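Local coordinates for putative diflavin flavoprotein A 3 (Nostoc sp., PDB 3FNI) that probably serves, as the flavodoxin-like domain of a larger diflavin protein, in passing electrons from NADH to oxygen, which is reduced to water, at residues L41-G55 with I73-N85. Residues are numbered along the deposited sequence; the frame is centred on the assembly and turned at random.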
loop_
_atom_site.group_PDB
_atom_site.type_symbol
_atom_site.label_atom_id
_atom_site.label_comp_id
_atom_site.label_asym_id
_atom_site.label_seq_id
_atom_site.Cartn_x
_atom_site.Cartn_y
_atom_site.Cartn_z
ATOM N N LEU A 41 -2.268 1.037 10.265
ATOM C CA LEU A 41 -1.682 2.343 10.542
ATOM C C LEU A 41 -2.317 3.008 11.756
ATOM O O LEU A 41 -1.762 3.953 12.318
ATOM C CB LEU A 41 -1.852 3.261 9.333
ATOM C CG LEU A 41 -1.074 2.906 8.068
ATOM C CD1 LEU A 41 -1.431 3.890 6.964
ATOM C CD2 LEU A 41 0.417 2.932 8.362
ATOM N N GLY A 42 -3.491 2.520 12.139
ATOM C CA GLY A 42 -4.184 3.069 13.286
ATOM C C GLY A 42 -3.675 2.484 14.588
ATOM O O GLY A 42 -3.660 3.165 15.612
ATOM N N ALA A 43 -3.261 1.221 14.557
ATOM C CA ALA A 43 -2.747 0.560 15.749
ATOM C C ALA A 43 -1.260 0.863 15.900
ATOM O O ALA A 43 -0.505 0.797 14.929
ATOM C CB ALA A 43 -2.975 -0.945 15.661
ATOM N N ALA A 44 -0.848 1.199 17.121
ATOM C CA ALA A 44 0.547 1.524 17.408
ATOM C C ALA A 44 1.484 0.423 16.933
ATOM O O ALA A 44 1.191 -0.763 17.086
ATOM C CB ALA A 44 0.732 1.757 18.905
ATOM N N VAL A 45 2.614 0.820 16.360
ATOM C CA VAL A 45 3.583 -0.145 15.865
ATOM C C VAL A 45 5.003 0.183 16.296
ATOM O O VAL A 45 5.350 1.343 16.520
ATOM C CB VAL A 45 3.555 -0.227 14.327
ATOM C CG1 VAL A 45 2.248 -0.842 13.858
ATOM C CG2 VAL A 45 3.728 1.160 13.739
ATOM N N ASP A 46 5.814 -0.864 16.411
ATOM C CA ASP A 46 7.213 -0.742 16.789
ATOM C C ASP A 46 7.949 -0.167 15.588
ATOM O O ASP A 46 8.105 -0.831 14.563
ATOM C CB ASP A 46 7.775 -2.120 17.138
ATOM C CG ASP A 46 9.193 -2.059 17.663
ATOM O OD1 ASP A 46 10.060 -1.468 16.987
ATOM O OD2 ASP A 46 9.440 -2.613 18.755
ATOM N N LEU A 47 8.400 1.071 15.725
ATOM C CA LEU A 47 9.097 1.767 14.653
ATOM C C LEU A 47 10.267 1.009 14.037
ATOM O O LEU A 47 10.500 1.096 12.832
ATOM C CB LEU A 47 9.584 3.124 15.156
ATOM C CG LEU A 47 8.511 4.010 15.788
ATOM C CD1 LEU A 47 9.139 5.334 16.173
ATOM C CD2 LEU A 47 7.351 4.215 14.821
ATOM N N GLN A 48 11.009 0.272 14.855
ATOM C CA GLN A 48 12.157 -0.459 14.339
ATOM C C GLN A 48 11.768 -1.689 13.538
ATOM O O GLN A 48 12.420 -2.022 12.545
ATOM C CB GLN A 48 13.095 -0.862 15.475
ATOM C CG GLN A 48 14.482 -1.220 14.984
ATOM C CD GLN A 48 15.052 -0.154 14.058
ATOM O OE1 GLN A 48 15.197 1.011 14.443
ATOM N NE2 GLN A 48 15.372 -0.549 12.824
ATOM N N GLU A 49 10.709 -2.366 13.967
ATOM C CA GLU A 49 10.258 -3.550 13.260
ATOM C C GLU A 49 9.502 -3.096 12.018
ATOM O O GLU A 49 9.436 -3.820 11.025
ATOM C CB GLU A 49 9.370 -4.417 14.161
ATOM C CG GLU A 49 7.922 -3.973 14.259
ATOM C CD GLU A 49 7.070 -4.922 15.092
ATOM O OE1 GLU A 49 5.832 -4.744 15.102
ATOM O OE2 GLU A 49 7.630 -5.837 15.739
ATOM N N LEU A 50 8.943 -1.889 12.073
ATOM C CA LEU A 50 8.217 -1.326 10.935
ATOM C C LEU A 50 9.206 -0.984 9.823
ATOM O O LEU A 50 8.883 -1.118 8.643
ATOM C CB LEU A 50 7.449 -0.064 11.342
ATOM C CG LEU A 50 6.736 0.695 10.210
ATOM C CD1 LEU A 50 5.765 -0.230 9.482
ATOM C CD2 LEU A 50 5.993 1.905 10.788
ATOM N N ARG A 51 10.402 -0.536 10.206
ATOM C CA ARG A 51 11.445 -0.198 9.233
ATOM C C ARG A 51 11.944 -1.483 8.584
ATOM O O ARG A 51 12.248 -1.516 7.394
ATOM C CB ARG A 51 12.644 0.483 9.904
ATOM C CG ARG A 51 12.393 1.855 10.487
ATOM C CD ARG A 51 13.722 2.583 10.723
ATOM N NE ARG A 51 13.514 3.941 11.218
ATOM C CZ ARG A 51 13.006 4.229 12.412
ATOM N NH1 ARG A 51 12.662 3.253 13.243
ATOM N NH2 ARG A 51 12.820 5.492 12.767
ATOM N N GLU A 52 12.041 -2.533 9.392
ATOM C CA GLU A 52 12.500 -3.828 8.925
ATOM C C GLU A 52 11.524 -4.455 7.957
ATOM O O GLU A 52 11.925 -5.117 6.999
ATOM C CB GLU A 52 12.665 -4.793 10.085
ATOM C CG GLU A 52 13.865 -4.573 10.956
ATOM C CD GLU A 52 14.111 -5.778 11.824
ATOM O OE1 GLU A 52 13.256 -6.072 12.693
ATOM O OE2 GLU A 52 15.147 -6.447 11.620
ATOM N N LEU A 53 10.237 -4.278 8.231
ATOM C CA LEU A 53 9.210 -4.846 7.375
ATOM C C LEU A 53 9.250 -4.185 6.014
ATOM O O LEU A 53 9.297 -4.863 4.989
ATOM C CB LEU A 53 7.828 -4.673 8.007
ATOM C CG LEU A 53 6.596 -4.837 7.111
ATOM C CD1 LEU A 53 6.718 -6.047 6.192
ATOM C CD2 LEU A 53 5.390 -4.974 8.012
ATOM N N VAL A 54 9.229 -2.859 6.011
ATOM C CA VAL A 54 9.276 -2.116 4.761
ATOM C C VAL A 54 10.542 -2.515 4.019
ATOM O O VAL A 54 10.532 -2.684 2.799
ATOM C CB VAL A 54 9.289 -0.596 5.021
ATOM C CG1 VAL A 54 9.552 0.152 3.723
ATOM C CG2 VAL A 54 7.949 -0.164 5.617
ATOM N N GLY A 55 11.622 -2.672 4.777
ATOM C CA GLY A 55 12.898 -3.051 4.205
ATOM C C GLY A 55 12.903 -4.366 3.443
ATOM O O GLY A 55 13.627 -4.509 2.454
ATOM N N ILE A 73 -1.039 9.325 13.359
ATOM C CA ILE A 73 -0.682 8.497 12.209
ATOM C C ILE A 73 0.667 8.839 11.558
ATOM O O ILE A 73 1.380 7.949 11.101
ATOM C CB ILE A 73 -1.780 8.585 11.118
ATOM C CG1 ILE A 73 -1.807 7.298 10.293
ATOM C CG2 ILE A 73 -1.530 9.782 10.210
ATOM C CD1 ILE A 73 -2.789 6.272 10.823
ATOM N N GLN A 74 1.008 10.124 11.517
ATOM C CA GLN A 74 2.252 10.578 10.897
ATOM C C GLN A 74 3.524 9.874 11.369
ATOM O O GLN A 74 4.507 9.806 10.632
ATOM C CB GLN A 74 2.397 12.094 11.074
ATOM C CG GLN A 74 1.627 12.911 10.031
ATOM C CD GLN A 74 1.080 14.217 10.586
ATOM O OE1 GLN A 74 0.619 15.083 9.836
ATOM N NE2 GLN A 74 1.116 14.359 11.908
ATOM N N GLY A 75 3.507 9.350 12.590
ATOM C CA GLY A 75 4.675 8.658 13.097
ATOM C C GLY A 75 5.005 7.466 12.218
ATOM O O GLY A 75 6.135 7.304 11.757
ATOM N N ALA A 76 4.007 6.625 11.979
ATOM C CA ALA A 76 4.180 5.443 11.146
ATOM C C ALA A 76 4.434 5.830 9.690
ATOM O O ALA A 76 5.293 5.254 9.025
ATOM C CB ALA A 76 2.942 4.553 11.244
ATOM N N LEU A 77 3.684 6.813 9.207
ATOM C CA LEU A 77 3.805 7.280 7.833
ATOM C C LEU A 77 5.209 7.794 7.515
ATOM O O LEU A 77 5.799 7.422 6.493
ATOM C CB LEU A 77 2.775 8.376 7.578
ATOM C CG LEU A 77 2.492 8.710 6.116
ATOM C CD1 LEU A 77 2.168 7.429 5.338
ATOM C CD2 LEU A 77 1.333 9.688 6.047
ATOM N N SER A 78 5.731 8.654 8.390
ATOM C CA SER A 78 7.075 9.221 8.241
ATOM C C SER A 78 8.118 8.115 8.250
ATOM O O SER A 78 9.120 8.175 7.539
ATOM C CB SER A 78 7.392 10.177 9.395
ATOM O OG SER A 78 6.567 11.319 9.359
ATOM N N THR A 79 7.875 7.108 9.078
ATOM C CA THR A 79 8.792 5.987 9.203
ATOM C C THR A 79 8.850 5.198 7.899
ATOM O O THR A 79 9.918 4.747 7.488
ATOM C CB THR A 79 8.358 5.062 10.349
ATOM O OG1 THR A 79 8.120 5.847 11.524
ATOM C CG2 THR A 79 9.433 4.038 10.649
ATOM N N ILE A 80 7.701 5.042 7.248
ATOM C CA ILE A 80 7.643 4.299 5.993
ATOM C C ILE A 80 8.378 5.067 4.893
ATOM O O ILE A 80 9.102 4.477 4.088
ATOM C CB ILE A 80 6.171 4.043 5.558
ATOM C CG1 ILE A 80 5.476 3.129 6.574
ATOM C CG2 ILE A 80 6.136 3.394 4.183
ATOM C CD1 ILE A 80 3.990 2.902 6.295
ATOM N N LEU A 81 8.189 6.385 4.877
ATOM C CA LEU A 81 8.823 7.259 3.897
ATOM C C LEU A 81 10.340 7.256 4.036
ATOM O O LEU A 81 11.062 7.495 3.068
ATOM C CB LEU A 81 8.295 8.688 4.046
ATOM C CG LEU A 81 6.856 8.935 3.575
ATOM C CD1 LEU A 81 6.404 10.324 4.003
ATOM C CD2 LEU A 81 6.779 8.775 2.064
ATOM N N GLY A 82 10.824 6.990 5.243
ATOM C CA GLY A 82 12.254 6.950 5.453
ATOM C C GLY A 82 12.802 5.539 5.436
ATOM O O GLY A 82 14.013 5.355 5.507
ATOM N N SER A 83 11.928 4.540 5.325
ATOM C CA SER A 83 12.371 3.142 5.337
ATOM C C SER A 83 12.286 2.467 3.985
ATOM O O SER A 83 12.744 1.334 3.804
ATOM C CB SER A 83 11.543 2.349 6.336
ATOM O OG SER A 83 11.690 2.878 7.639
ATOM N N VAL A 84 11.689 3.182 3.048
ATOM C CA VAL A 84 11.497 2.706 1.693
ATOM C C VAL A 84 12.748 2.941 0.860
ATOM O O VAL A 84 13.603 3.742 1.232
ATOM C CB VAL A 84 10.291 3.437 1.070
ATOM C CG1 VAL A 84 10.290 3.297 -0.421
ATOM C CG2 VAL A 84 9.010 2.871 1.642
ATOM N N ASN A 85 12.858 2.222 -0.252
ATOM C CA ASN A 85 13.990 2.385 -1.151
ATOM C C ASN A 85 13.495 2.492 -2.597
ATOM O O ASN A 85 12.400 2.036 -2.928
ATOM C CB ASN A 85 15.018 1.247 -0.959
ATOM C CG ASN A 85 14.600 -0.067 -1.594
ATOM O OD1 ASN A 85 14.675 -0.230 -2.810
ATOM N ND2 ASN A 85 14.168 -1.016 -0.769
#
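Arg51 lies across Thr79 and beside Ser83, and its side chain can be followed atom by atom. CB and then CG pass the serine hydroxyl, with Arg51 CG 3.1 Å from Ser83 OG. The same CG meets the methyl Thr79 CG2 at 3.7 Å. CG stands beside the backbone N (chi1 -67°), and the chain then runs extended to NE, crossing Thr79 at about a right angle; Arg51 CD is still 3.7 Å from Ser83 OG, and NE passes near Thr79 CG2. At the tip, Thr79 CG2 sits over the centre of one guanidinium face, 4.0 Å above its plane, while Gln48 CA lies at the edge, in plane. Ser83 OG is itself engaged within its helix, donating to Thr79 O at 2.6 Å.

Deeper in, the contact is apolar. Leu50 CD2 packs against the Ala76 methyl and Thr79 CB, and Val54 divides its branches: CG2 faces Ile80 CG1, whereas CG1 presses on Val84 CG2 at 3.5 Å, tighter than usual. From the loop before helix 47-55, Leu41 CD2 reaches Ile80 CD1 at 4.1 Å.

Helices 47-55 and 70-83 run in roughly the same direction, the axes of their segments 9.0 Å apart and crossing at -42°. Strand 57-63 connects them within the parallel sheet of this flavodoxin-like domain. Phe10 of strand 6-11 touches Leu41, Leu50, Val54 and Ile80, joining both helices to the sheet.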